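Local coordinates for protein terminase, large subunit (Enterobacteria phage P22, PDB 4DKW) that serves as the ATP-driven motor that translocates viral DNA into empty capsids and as the endonuclease that cuts the genome to start and end packaging, at residues A[12-16]-A[150-155]; A[128-132]-A[177-181]. All coordinates share one frame. Residue numbers count along the deposited sequence, not the author numbering.

Both contacts lie in the C-terminal nuclease domain of the terminase, which has an RNase H-like fold, and their segments alternate along the chain: 12-16, 128-132, 150-155, 177-181. Their centres are about 15 Å apart and their nearest atoms about 7 Å, without touching. Contact 1 is the more peripheral, setting the short helix 12-15, near the start of this construct, against helix 148-156; contact 2 lies deeper, where helix 125-137 crosses helix 171-181. M136 of helix 125-137 also touches I15 and F154, and F150 packs on V172 and L173, so the helices of contact 2 reach contact 1. Helix 171-181 begins with D171, which with D33 binds magnesium, and thus joins this packing to the nuclease site.

Contact 1 of 2, residues A[12-16]-A[150-155]; sequences EETIK and FFEEFR
The E12 carboxylate and the R155 guanidinium form a salt bridge, with OE2 of E12 2.9 Å from NH1 of R155 and a hydrogen bond from that NH1 to OE1 of E12 at 3.0 Å and 165°. NH2 of R155 makes a second salt bridge, with E148, and K16 NZ extends the network through long bridges to OE2 of E12 (3.7 Å) and OE1 of E13 (3.6 Å). The K16 side chain (t, t, m, t) crosses one face of the F151 (m) ring: NZ lies 4.4 Å from the centroid in a cation-pi contact, CE 3.7 Å in a CH-pi contact. I15 (p, t), its CA-to-CB bond toward helix 148-156, packs at the F151 ring edge, CG1 3.9 Å from CE1 of F151. Its CD1 meets CE1 of F154 (t) at 3.5 Å, over the ring face, and CE2 of F150 (t) at 3.9 Å, at the ring edge. The backbones come closest at E12 and F151, CA to CA 7.4 Å. Segment 12-16 is a weakly bonded helical turn; 150-155 is regular helix. The aromatic face of helix 148-156 packs against the turn entering strand 16-17, which pairs in parallel with 141-144, at the periphery of the RNase H-like nuclease fold.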
loop_
_atom_site.group_PDB
_atom_site.type_symbol
_atom_site.label_atom_id
_atom_site.label_comp_id
_atom_site.label_asym_id
_atom_site.label_seq_id
_atom_site.Cartn_x
_atom_site.Cartn_y
_atom_site.Cartn_z
ATOM N N GLU A 12 -3.147 16.987 -6.470
ATOM C CA GLU A 12 -2.087 15.984 -6.661
ATOM C C GLU A 12 -0.681 16.513 -6.453
ATOM O O GLU A 12 0.182 15.829 -5.914
ATOM C CB GLU A 12 -2.121 15.455 -8.081
ATOM C CG GLU A 12 -3.307 14.645 -8.396
ATOM C CD GLU A 12 -3.283 14.208 -9.829
ATOM O OE1 GLU A 12 -4.373 14.120 -10.413
ATOM O OE2 GLU A 12 -2.178 13.958 -10.374
ATOM N N GLU A 13 -0.453 17.735 -6.906
ATOM C CA GLU A 13 0.873 18.311 -6.867
ATOM C C GLU A 13 1.351 18.586 -5.448
ATOM O O GLU A 13 2.557 18.617 -5.202
ATOM C CB GLU A 13 0.931 19.568 -7.757
ATOM C CG GLU A 13 2.252 19.687 -8.592
ATOM C CD GLU A 13 2.415 18.565 -9.645
ATOM O OE1 GLU A 13 1.831 17.466 -9.502
ATOM O OE2 GLU A 13 3.167 18.776 -10.612
ATOM N N THR A 14 0.410 18.750 -4.516
ATOM C CA THR A 14 0.773 18.932 -3.114
ATOM C C THR A 14 1.329 17.653 -2.478
ATOM O O THR A 14 2.129 17.720 -1.547
ATOM C CB THR A 14 -0.399 19.492 -2.270
ATOM O OG1 THR A 14 -1.448 18.527 -2.193
ATOM C CG2 THR A 14 -0.944 20.759 -2.893
ATOM N N ILE A 15 0.941 16.490 -2.995
ATOM C CA ILE A 15 1.456 15.233 -2.439
ATOM C C ILE A 15 2.532 14.550 -3.301
ATOM O O ILE A 15 3.121 13.553 -2.889
ATOM C CB ILE A 15 0.314 14.245 -2.057
ATOM C CG1 ILE A 15 -0.332 13.604 -3.283
ATOM C CG2 ILE A 15 -0.769 14.946 -1.233
ATOM C CD1 ILE A 15 -1.462 12.664 -2.916
ATOM N N LYS A 16 2.800 15.104 -4.477
ATOM C CA LYS A 16 3.777 14.539 -5.407
ATOM C C LYS A 16 5.182 15.037 -5.030
ATOM O O LYS A 16 5.331 16.167 -4.586
ATOM C CB LYS A 16 3.373 14.925 -6.846
ATOM C CG LYS A 16 4.040 14.144 -7.977
ATOM C CD LYS A 16 3.447 14.497 -9.359
ATOM C CE LYS A 16 1.973 14.083 -9.480
ATOM N NZ LYS A 16 1.443 14.156 -10.875
ATOM N N PHE A 150 -0.654 5.143 -8.594
ATOM C CA PHE A 150 -1.269 5.728 -7.404
ATOM C C PHE A 150 -2.175 6.889 -7.780
ATOM O O PHE A 150 -3.293 6.998 -7.298
ATOM C CB PHE A 150 -0.228 6.236 -6.410
ATOM C CG PHE A 150 -0.837 6.979 -5.246
ATOM C CD1 PHE A 150 -1.227 6.297 -4.104
ATOM C CD2 PHE A 150 -1.051 8.356 -5.305
ATOM C CE1 PHE A 150 -1.802 6.971 -3.029
ATOM C CE2 PHE A 150 -1.635 9.029 -4.247
ATOM C CZ PHE A 150 -2.005 8.338 -3.104
ATOM N N PHE A 151 -1.671 7.785 -8.617
ATOM C CA PHE A 151 -2.411 8.997 -8.959
ATOM C C PHE A 151 -3.654 8.700 -9.797
ATOM O O PHE A 151 -4.687 9.368 -9.662
ATOM C CB PHE A 151 -1.484 10.011 -9.641
ATOM C CG PHE A 151 -0.445 10.568 -8.721
ATOM C CD1 PHE A 151 -0.815 11.427 -7.687
ATOM C CD2 PHE A 151 0.889 10.207 -8.853
ATOM C CE1 PHE A 151 0.131 11.933 -6.815
ATOM C CE2 PHE A 151 1.846 10.711 -7.985
ATOM C CZ PHE A 151 1.466 11.578 -6.969
ATOM N N GLU A 152 -3.555 7.684 -10.648
ATOM C CA GLU A 152 -4.701 7.223 -11.425
ATOM C C GLU A 152 -5.870 6.827 -10.534
ATOM O O GLU A 152 -7.020 7.130 -10.847
ATOM C CB GLU A 152 -4.306 6.044 -12.314
ATOM C CG GLU A 152 -3.280 6.401 -13.381
ATOM C CD GLU A 152 -2.868 5.208 -14.235
ATOM O OE1 GLU A 152 -3.132 4.052 -13.825
ATOM O OE2 GLU A 152 -2.274 5.428 -15.316
ATOM N N GLU A 153 -5.569 6.143 -9.432
ATOM C CA GLU A 153 -6.589 5.719 -8.472
ATOM C C GLU A 153 -7.047 6.869 -7.571
ATOM O O GLU A 153 -8.237 7.027 -7.302
ATOM C CB GLU A 153 -6.066 4.570 -7.608
ATOM C CG GLU A 153 -5.637 3.322 -8.385
ATOM C CD GLU A 153 -5.389 2.130 -7.466
ATOM O OE1 GLU A 153 -5.469 2.314 -6.235
ATOM O OE2 GLU A 153 -5.120 1.014 -7.966
ATOM N N PHE A 154 -6.079 7.653 -7.108
ATOM C CA PHE A 154 -6.289 8.839 -6.279
ATOM C C PHE A 154 -7.325 9.761 -6.916
ATOM O O PHE A 154 -8.210 10.289 -6.228
ATOM C CB PHE A 154 -4.935 9.537 -6.111
ATOM C CG PHE A 154 -4.975 10.812 -5.306
ATOM C CD1 PHE A 154 -4.844 10.780 -3.925
ATOM C CD2 PHE A 154 -5.066 12.046 -5.942
ATOM C CE1 PHE A 154 -4.848 11.943 -3.194
ATOM C CE2 PHE A 154 -5.072 13.222 -5.206
ATOM C CZ PHE A 154 -4.961 13.170 -3.836
ATOM N N ARG A 155 -7.221 9.925 -8.236
ATOM C CA ARG A 155 -8.122 10.789 -9.007
ATOM C C ARG A 155 -9.574 10.306 -9.072
ATOM O O ARG A 155 -10.505 11.118 -9.169
ATOM C CB ARG A 155 -7.604 10.946 -10.430
ATOM C CG ARG A 155 -6.393 11.825 -10.536
ATOM C CD ARG A 155 -6.052 12.124 -11.983
ATOM N NE ARG A 155 -5.300 11.052 -12.621
ATOM C CZ ARG A 155 -3.974 11.008 -12.696
ATOM N NH1 ARG A 155 -3.238 11.984 -12.183
ATOM N NH2 ARG A 155 -3.382 10.001 -13.319
#

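Contact 2 of 2, residues A[128-132]-A[177-181]; sequences GISEL and RYGYM
Two helices of the RNase H-like nuclease fold cross almost at right angles, the axes of 128-132 and 177-181 approaching to 10.6 Å with a signed crossing angle of 81°. Both segments are regular alpha-helix, and their CA atoms come nearest at G128 and R177, 6.2 Å apart. Because G128 has no side chain, CD of R177 can pack 4.0 Å from CA of G128; a CB there would clash, 2.8 Å from that CD. The same CD lies 4.3 Å from CG1 of I129. The R177 guanidinium forms a salt bridge with D174; its side chain lies about 7 Å from that of the magnesium ligand D33. Apolar contacts centre on L132 (m, t), whose CD1 lies 4.0 Å from CG of R177 and whose CD2 sits over one face of the Y180 ring, 4.2 Å from the centroid, a CH-pi contact. Y180 (chi1 t) points toward helix 125-137. The one hydrogen bond across the two segments runs from OH of Y180 to OE1 of E131, at 2.7 Å.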
loop_
_atom_site.group_PDB
_atom_site.type_symbol
_atom_site.label_atom_id
_atom_site.label_comp_id
_atom_site.label_asym_id
_atom_site.label_seq_id
_atom_site.Cartn_x
_atom_site.Cartn_y
_atom_site.Cartn_z
ATOM N N GLY A 128 -8.246 4.381 8.203
ATOM C CA GLY A 128 -7.056 4.545 7.385
ATOM C C GLY A 128 -7.127 5.735 6.437
ATOM O O GLY A 128 -6.161 6.474 6.264
ATOM N N ILE A 129 -8.280 5.919 5.815
ATOM C CA ILE A 129 -8.466 7.015 4.877
ATOM C C ILE A 129 -8.382 8.362 5.578
ATOM O O ILE A 129 -7.766 9.300 5.065
ATOM C CB ILE A 129 -9.809 6.886 4.129
ATOM C CG1 ILE A 129 -9.701 5.782 3.082
ATOM C CG2 ILE A 129 -10.205 8.195 3.474
ATOM C CD1 ILE A 129 -11.007 5.463 2.438
ATOM N N SER A 130 -8.988 8.451 6.760
ATOM C CA SER A 130 -8.951 9.692 7.537
ATOM C C SER A 130 -7.524 10.054 7.927
ATOM O O SER A 130 -7.108 11.218 7.815
ATOM C CB SER A 130 -9.808 9.591 8.802
ATOM O OG SER A 130 -11.174 9.697 8.468
ATOM N N GLU A 131 -6.775 9.057 8.386
ATOM C CA GLU A 131 -5.409 9.289 8.828
ATOM C C GLU A 131 -4.528 9.665 7.656
ATOM O O GLU A 131 -3.743 10.607 7.748
ATOM C CB GLU A 131 -4.862 8.067 9.559
ATOM C CG GLU A 131 -5.560 7.830 10.901
ATOM C CD GLU A 131 -4.809 6.855 11.810
ATOM O OE1 GLU A 131 -3.672 6.454 11.470
ATOM O OE2 GLU A 131 -5.358 6.497 12.875
ATOM N N LEU A 132 -4.685 8.954 6.539
ATOM C CA LEU A 132 -3.935 9.287 5.328
ATOM C C LEU A 132 -4.240 10.694 4.803
ATOM O O LEU A 132 -3.338 11.378 4.337
ATOM C CB LEU A 132 -4.163 8.244 4.235
ATOM C CG LEU A 132 -3.515 6.877 4.472
ATOM C CD1 LEU A 132 -3.928 5.895 3.379
ATOM C CD2 LEU A 132 -1.998 7.014 4.528
ATOM N N ARG A 177 -2.477 1.679 2.133
ATOM C CA ARG A 177 -3.133 1.736 3.425
ATOM C C ARG A 177 -2.648 0.587 4.328
ATOM O O ARG A 177 -2.388 0.794 5.523
ATOM C CB ARG A 177 -4.647 1.702 3.215
ATOM C CG ARG A 177 -5.455 2.362 4.301
ATOM C CD ARG A 177 -6.919 2.571 3.892
ATOM N NE ARG A 177 -7.402 1.523 2.990
ATOM C CZ ARG A 177 -7.705 0.284 3.365
ATOM N NH1 ARG A 177 -7.578 -0.080 4.635
ATOM N NH2 ARG A 177 -8.128 -0.594 2.461
ATOM N N TYR A 178 -2.483 -0.605 3.758
ATOM C CA TYR A 178 -1.965 -1.757 4.523
ATOM C C TYR A 178 -0.542 -1.547 5.042
ATOM O O TYR A 178 -0.227 -1.926 6.175
ATOM C CB TYR A 178 -2.008 -3.058 3.710
ATOM C CG TYR A 178 -3.387 -3.422 3.223
ATOM C CD1 TYR A 178 -4.514 -3.125 3.981
ATOM C CD2 TYR A 178 -3.566 -4.052 1.995
ATOM C CE1 TYR A 178 -5.777 -3.449 3.528
ATOM C CE2 TYR A 178 -4.822 -4.381 1.540
ATOM C CZ TYR A 178 -5.922 -4.081 2.311
ATOM O OH TYR A 178 -7.175 -4.412 1.858
ATOM N N GLY A 179 0.314 -0.963 4.208
ATOM C CA GLY A 179 1.681 -0.676 4.598
ATOM C C GLY A 179 1.714 0.342 5.719
ATOM O O GLY A 179 2.472 0.208 6.679
ATOM N N TYR A 180 0.878 1.366 5.594
ATOM C CA TYR A 180 0.744 2.381 6.625
ATOM C C TYR A 180 0.251 1.785 7.959
ATOM O O TYR A 180 0.784 2.087 9.032
ATOM C CB TYR A 180 -0.175 3.515 6.145
ATOM C CG TYR A 180 -0.510 4.503 7.239
ATOM C CD1 TYR A 180 0.422 5.431 7.662
ATOM C CD2 TYR A 180 -1.760 4.500 7.855
ATOM C CE1 TYR A 180 0.136 6.316 8.678
ATOM C CE2 TYR A 180 -2.066 5.401 8.873
ATOM C CZ TYR A 180 -1.105 6.299 9.276
ATOM O OH TYR A 180 -1.359 7.200 10.278
ATOM N N MET A 181 -0.766 0.937 7.892
ATOM C CA MET A 181 -1.323 0.320 9.094
ATOM C C MET A 181 -0.281 -0.499 9.833
ATOM O O MET A 181 -0.232 -0.505 11.068
ATOM C CB MET A 181 -2.500 -0.574 8.729
ATOM C CG MET A 181 -3.718 0.197 8.252
ATOM S SD MET A 181 -4.949 -0.882 7.491
ATOM C CE MET A 181 -5.345 -1.959 8.852
#